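Local coordinates for protein glucoamylase (Thermoanaerobacterium thermosaccharolyticum, PDB 1LF6) that probably hydrolyses terminal alpha-1,4-linked glucose residues one after another from the non-reducing ends of glucan chains, releasing beta-D-glucose, at residues I403-Y414 and C457-D467. Numbering follows the deposited sequence.
Sequences ILSYRLKRYDLY and CAAYIAEQNKD
Ile403 and Cys457 mark where the helical segments 403-407 and 457-464 cross at 50°, their axes 9.1 Å apart at closest approach, while the turn after the first helix brings Tyr411 back over Ile461. Tyr406, Tyr411 and Tyr460 show how an aromatic cluster can fill such a junction. Tyr406 drives its CD2-CE2 edge into the face of Tyr460 in a T-shaped stack (planes at 88°), with Cys457 SG lying obliquely to the Tyr406 ring. Tyr411 OH reaches the Tyr460 edge at CE2, 3.3 Å away, the two rings oblique. Tyr411 is also sandwiched: Gln464, bent at chi2, lays CG over one face, 3.9 Å from the ring centroid, and Lys409 O covers the other. Asn465 ND2, anchored to Ile461 O at 2.7 Å, also reaches Tyr411 O at 3.3 Å, in the carbonyl plane, and so ties the turn to the helix end. The ring of Tyr414, swung away from the backbone N (chi1 180°), passes Ile461 CG2 and Ala462 until its OH donates to Asp467 OD2 at 2.6 Å, from above the carboxylate plane. A phenylalanine here, lacking the hydroxyl, would probably leave the ring less firmly tied and Asp467 OD2 more dependent on Ser470. Within the (alpha/alpha) barrel the contact joins the end of helix 395-407 and the start of helix 414-428 to the end of helix 445-464, with helix 342-355 against Ile403 and helix 468-489 against Tyr414 and Ala458.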
loop_
_atom_site.group_PDB
_atom_site.type_symbol
_atom_site.label_atom_id
_atom_site.label_comp_id
_atom_site.label_asym_id
_atom_site.label_seq_id
_atom_site.Cartn_x
_atom_site.Cartn_y
_atom_site.Cartn_z
ATOM N N ILE A 403 -15.146 -17.443 3.882
ATOM C CA ILE A 403 -15.947 -16.966 2.764
ATOM C C ILE A 403 -15.163 -17.117 1.460
ATOM O O ILE A 403 -15.727 -17.493 0.434
ATOM C CB ILE A 403 -16.358 -15.485 2.970
ATOM C CG1 ILE A 403 -17.159 -15.355 4.275
ATOM C CG2 ILE A 403 -17.198 -14.994 1.789
ATOM C CD1 ILE A 403 -17.497 -13.930 4.653
ATOM N N LEU A 404 -13.862 -16.837 1.512
ATOM C CA LEU A 404 -13.005 -16.956 0.336
ATOM C C LEU A 404 -12.867 -18.435 -0.062
ATOM O O LEU A 404 -12.867 -18.766 -1.240
ATOM C CB LEU A 404 -11.621 -16.363 0.627
ATOM C CG LEU A 404 -10.610 -16.327 -0.526
ATOM C CD1 LEU A 404 -11.175 -15.562 -1.698
ATOM C CD2 LEU A 404 -9.311 -15.674 -0.042
ATOM N N SER A 405 -12.743 -19.316 0.926
ATOM C CA SER A 405 -12.626 -20.740 0.656
ATOM C C SER A 405 -13.855 -21.202 -0.119
ATOM O O SER A 405 -13.767 -22.030 -1.028
ATOM C CB SER A 405 -12.514 -21.526 1.963
ATOM O OG SER A 405 -11.263 -21.297 2.583
ATOM N N TYR A 406 -15.005 -20.649 0.242
ATOM C CA TYR A 406 -16.251 -20.995 -0.417
ATOM C C TYR A 406 -16.292 -20.516 -1.868
ATOM O O TYR A 406 -16.648 -21.273 -2.767
ATOM C CB TYR A 406 -17.437 -20.406 0.351
ATOM C CG TYR A 406 -18.704 -20.367 -0.465
ATOM C CD1 TYR A 406 -19.121 -19.186 -1.079
ATOM C CD2 TYR A 406 -19.448 -21.525 -0.684
ATOM C CE1 TYR A 406 -20.240 -19.160 -1.894
ATOM C CE2 TYR A 406 -20.570 -21.512 -1.499
ATOM C CZ TYR A 406 -20.956 -20.328 -2.103
ATOM O OH TYR A 406 -22.037 -20.323 -2.944
ATOM N N ARG A 407 -15.934 -19.257 -2.097
ATOM C CA ARG A 407 -15.957 -18.714 -3.446
ATOM C C ARG A 407 -14.937 -19.376 -4.368
ATOM O O ARG A 407 -15.163 -19.491 -5.570
ATOM C CB ARG A 407 -15.738 -17.200 -3.408
ATOM C CG ARG A 407 -16.887 -16.444 -2.757
ATOM C CD ARG A 407 -16.871 -14.994 -3.186
ATOM N NE ARG A 407 -17.080 -14.870 -4.623
ATOM C CZ ARG A 407 -16.448 -13.994 -5.394
ATOM N NH1 ARG A 407 -15.563 -13.160 -4.865
ATOM N NH2 ARG A 407 -16.698 -13.953 -6.694
ATOM N N LEU A 408 -13.814 -19.811 -3.807
ATOM C CA LEU A 408 -12.790 -20.479 -4.599
ATOM C C LEU A 408 -13.076 -21.982 -4.656
ATOM O O LEU A 408 -12.324 -22.744 -5.258
ATOM C CB LEU A 408 -11.403 -20.224 -3.998
ATOM C CG LEU A 408 -10.849 -18.816 -4.266
ATOM C CD1 LEU A 408 -9.588 -18.577 -3.467
ATOM C CD2 LEU A 408 -10.577 -18.665 -5.745
ATOM N N LYS A 409 -14.181 -22.390 -4.034
ATOM C CA LYS A 409 -14.585 -23.791 -3.995
ATOM C C LYS A 409 -13.461 -24.689 -3.506
ATOM O O LYS A 409 -13.281 -25.809 -3.989
ATOM C CB LYS A 409 -15.063 -24.246 -5.378
ATOM C CG LYS A 409 -16.330 -23.540 -5.827
ATOM C CD LYS A 409 -16.835 -24.075 -7.151
ATOM C CE LYS A 409 -18.138 -23.390 -7.551
ATOM N NZ LYS A 409 -18.700 -23.954 -8.813
ATOM N N ARG A 410 -12.707 -24.187 -2.535
ATOM C CA ARG A 410 -11.596 -24.930 -1.957
ATOM C C ARG A 410 -12.077 -25.733 -0.759
ATOM O O ARG A 410 -11.717 -25.449 0.387
ATOM C CB ARG A 410 -10.486 -23.959 -1.534
ATOM C CG ARG A 410 -9.794 -23.282 -2.707
ATOM C CD ARG A 410 -8.997 -24.301 -3.497
ATOM N NE ARG A 410 -8.022 -24.973 -2.643
ATOM C CZ ARG A 410 -6.850 -24.456 -2.291
ATOM N NH1 ARG A 410 -6.481 -23.270 -2.711
ATOM N NH2 ARG A 410 -6.039 -25.117 -1.501
ATOM N N TYR A 411 -12.885 -26.749 -1.036
ATOM C CA TYR A 411 -13.439 -27.606 0.010
ATOM C C TYR A 411 -12.378 -28.497 0.633
ATOM O O TYR A 411 -12.621 -29.174 1.636
ATOM C CB TYR A 411 -14.565 -28.468 -0.570
ATOM C CG TYR A 411 -15.553 -27.684 -1.395
ATOM C CD1 TYR A 411 -16.038 -26.452 -0.952
ATOM C CD2 TYR A 411 -16.015 -28.172 -2.617
ATOM C CE1 TYR A 411 -16.956 -25.726 -1.704
ATOM C CE2 TYR A 411 -16.935 -27.453 -3.377
ATOM C CZ TYR A 411 -17.401 -26.235 -2.916
ATOM O OH TYR A 411 -18.318 -25.527 -3.653
ATOM N N ASP A 412 -11.196 -28.488 0.033
ATOM C CA ASP A 412 -10.079 -29.287 0.522
ATOM C C ASP A 412 -9.467 -28.651 1.770
ATOM O O ASP A 412 -8.686 -29.282 2.471
ATOM C CB ASP A 412 -9.023 -29.393 -0.576
ATOM C CG ASP A 412 -8.522 -28.034 -1.025
ATOM O OD1 ASP A 412 -7.365 -27.683 -0.705
ATOM O OD2 ASP A 412 -9.291 -27.309 -1.687
ATOM N N LEU A 413 -9.831 -27.402 2.047
ATOM C CA LEU A 413 -9.290 -26.697 3.209
ATOM C C LEU A 413 -10.201 -26.760 4.435
ATOM O O LEU A 413 -9.967 -26.071 5.433
ATOM C CB LEU A 413 -9.017 -25.232 2.850
ATOM C CG LEU A 413 -7.999 -24.962 1.739
ATOM C CD1 LEU A 413 -7.920 -23.465 1.478
ATOM C CD2 LEU A 413 -6.633 -25.522 2.138
ATOM N N TYR A 414 -11.229 -27.601 4.367
ATOM C CA TYR A 414 -12.175 -27.728 5.469
ATOM C C TYR A 414 -11.532 -28.070 6.814
ATOM O O TYR A 414 -11.790 -27.398 7.814
ATOM C CB TYR A 414 -13.242 -28.779 5.139
ATOM C CG TYR A 414 -14.255 -28.960 6.245
ATOM C CD1 TYR A 414 -15.150 -27.942 6.569
ATOM C CD2 TYR A 414 -14.294 -30.137 6.995
ATOM C CE1 TYR A 414 -16.054 -28.086 7.610
ATOM C CE2 TYR A 414 -15.197 -30.292 8.040
ATOM C CZ TYR A 414 -16.074 -29.263 8.344
ATOM O OH TYR A 414 -16.961 -29.402 9.382
ATOM N N CYS A 457 -21.104 -20.058 5.016
ATOM C CA CYS A 457 -20.191 -20.657 4.046
ATOM C C CYS A 457 -19.511 -21.879 4.669
ATOM O O CYS A 457 -19.228 -22.861 3.982
ATOM C CB CYS A 457 -19.126 -19.648 3.595
ATOM S SG CYS A 457 -19.770 -18.219 2.685
ATOM N N ALA A 458 -19.261 -21.817 5.976
ATOM C CA ALA A 458 -18.623 -22.926 6.677
ATOM C C ALA A 458 -19.551 -24.131 6.685
ATOM O O ALA A 458 -19.105 -25.270 6.562
ATOM C CB ALA A 458 -18.274 -22.525 8.104
ATOM N N ALA A 459 -20.844 -23.871 6.837
ATOM C CA ALA A 459 -21.841 -24.933 6.850
ATOM C C ALA A 459 -21.908 -25.588 5.475
ATOM O O ALA A 459 -22.036 -26.807 5.365
ATOM C CB ALA A 459 -23.201 -24.367 7.227
ATOM N N TYR A 460 -21.819 -24.771 4.432
ATOM C CA TYR A 460 -21.860 -25.263 3.056
ATOM C C TYR A 460 -20.677 -26.189 2.803
ATOM O O TYR A 460 -20.834 -27.282 2.265
ATOM C CB TYR A 460 -21.786 -24.095 2.074
ATOM C CG TYR A 460 -21.826 -24.511 0.617
ATOM C CD1 TYR A 460 -23.041 -24.632 -0.059
ATOM C CD2 TYR A 460 -20.650 -24.781 -0.087
ATOM C CE1 TYR A 460 -23.085 -25.009 -1.400
ATOM C CE2 TYR A 460 -20.683 -25.160 -1.429
ATOM C CZ TYR A 460 -21.904 -25.270 -2.080
ATOM O OH TYR A 460 -21.946 -25.638 -3.407
ATOM N N ILE A 461 -19.489 -25.732 3.188
ATOM C CA ILE A 461 -18.273 -26.514 3.001
ATOM C C ILE A 461 -18.294 -27.781 3.853
ATOM O O ILE A 461 -17.799 -28.824 3.429
ATOM C CB ILE A 461 -17.020 -25.688 3.348
ATOM C CG1 ILE A 461 -16.908 -24.492 2.397
ATOM C CG2 ILE A 461 -15.776 -26.564 3.254
ATOM C CD1 ILE A 461 -15.754 -23.559 2.715
ATOM N N ALA A 462 -18.865 -27.689 5.051
ATOM C CA ALA A 462 -18.951 -28.851 5.928
ATOM C C ALA A 462 -19.795 -29.923 5.245
ATOM O O ALA A 462 -19.470 -31.106 5.305
ATOM C CB ALA A 462 -19.572 -28.471 7.256
ATOM N N GLU A 463 -20.877 -29.499 4.596
ATOM C CA GLU A 463 -21.758 -30.423 3.891
ATOM C C GLU A 463 -21.037 -31.095 2.727
ATOM O O GLU A 463 -21.236 -32.284 2.472
ATOM C CB GLU A 463 -23.004 -29.694 3.379
ATOM C CG GLU A 463 -23.991 -29.335 4.476
ATOM C CD GLU A 463 -25.243 -28.660 3.947
ATOM O OE1 GLU A 463 -26.121 -28.304 4.766
ATOM O OE2 GLU A 463 -25.349 -28.484 2.713
ATOM N N GLN A 464 -20.199 -30.334 2.027
ATOM C CA GLN A 464 -19.441 -30.869 0.901
ATOM C C GLN A 464 -18.520 -31.970 1.403
ATOM O O GLN A 464 -18.208 -32.914 0.681
ATOM C CB GLN A 464 -18.607 -29.768 0.239
ATOM C CG GLN A 464 -19.441 -28.664 -0.382
ATOM C CD GLN A 464 -20.264 -29.148 -1.560
ATOM O OE1 GLN A 464 -21.259 -28.527 -1.936
ATOM N NE2 GLN A 464 -19.843 -30.255 -2.159
ATOM N N ASN A 465 -18.089 -31.837 2.653
ATOM C CA ASN A 465 -17.204 -32.812 3.277
ATOM C C ASN A 465 -18.006 -33.847 4.061
ATOM O O ASN A 465 -17.451 -34.667 4.793
ATOM C CB ASN A 465 -16.220 -32.086 4.196
ATOM C CG ASN A 465 -15.146 -31.345 3.422
ATOM O OD1 ASN A 465 -14.091 -31.902 3.117
ATOM N ND2 ASN A 465 -15.417 -30.089 3.082
ATOM N N LYS A 466 -19.324 -33.791 3.895
ATOM C CA LYS A 466 -20.243 -34.709 4.557
ATOM C C LYS A 466 -20.212 -34.650 6.084
ATOM O O LYS A 466 -20.527 -35.631 6.755
ATOM C CB LYS A 466 -19.983 -36.141 4.075
ATOM C CG LYS A 466 -20.244 -36.333 2.585
ATOM C CD LYS A 466 -19.972 -37.765 2.145
ATOM C CE LYS A 466 -20.279 -37.961 0.666
ATOM N NZ LYS A 466 -19.992 -39.356 0.223
ATOM N N ASP A 467 -19.834 -33.498 6.628
ATOM C CA ASP A 467 -19.801 -33.306 8.075
ATOM C C ASP A 467 -21.112 -32.608 8.424
ATOM O O ASP A 467 -21.132 -31.444 8.832
ATOM C CB ASP A 467 -18.618 -32.422 8.476
ATOM C CG ASP A 467 -18.508 -32.246 9.975
ATOM O OD1 ASP A 467 -19.470 -32.603 10.684
ATOM O OD2 ASP A 467 -17.466 -31.744 10.444
HETATM O O HOH W 1 -19.600 -26.137 -5.938
#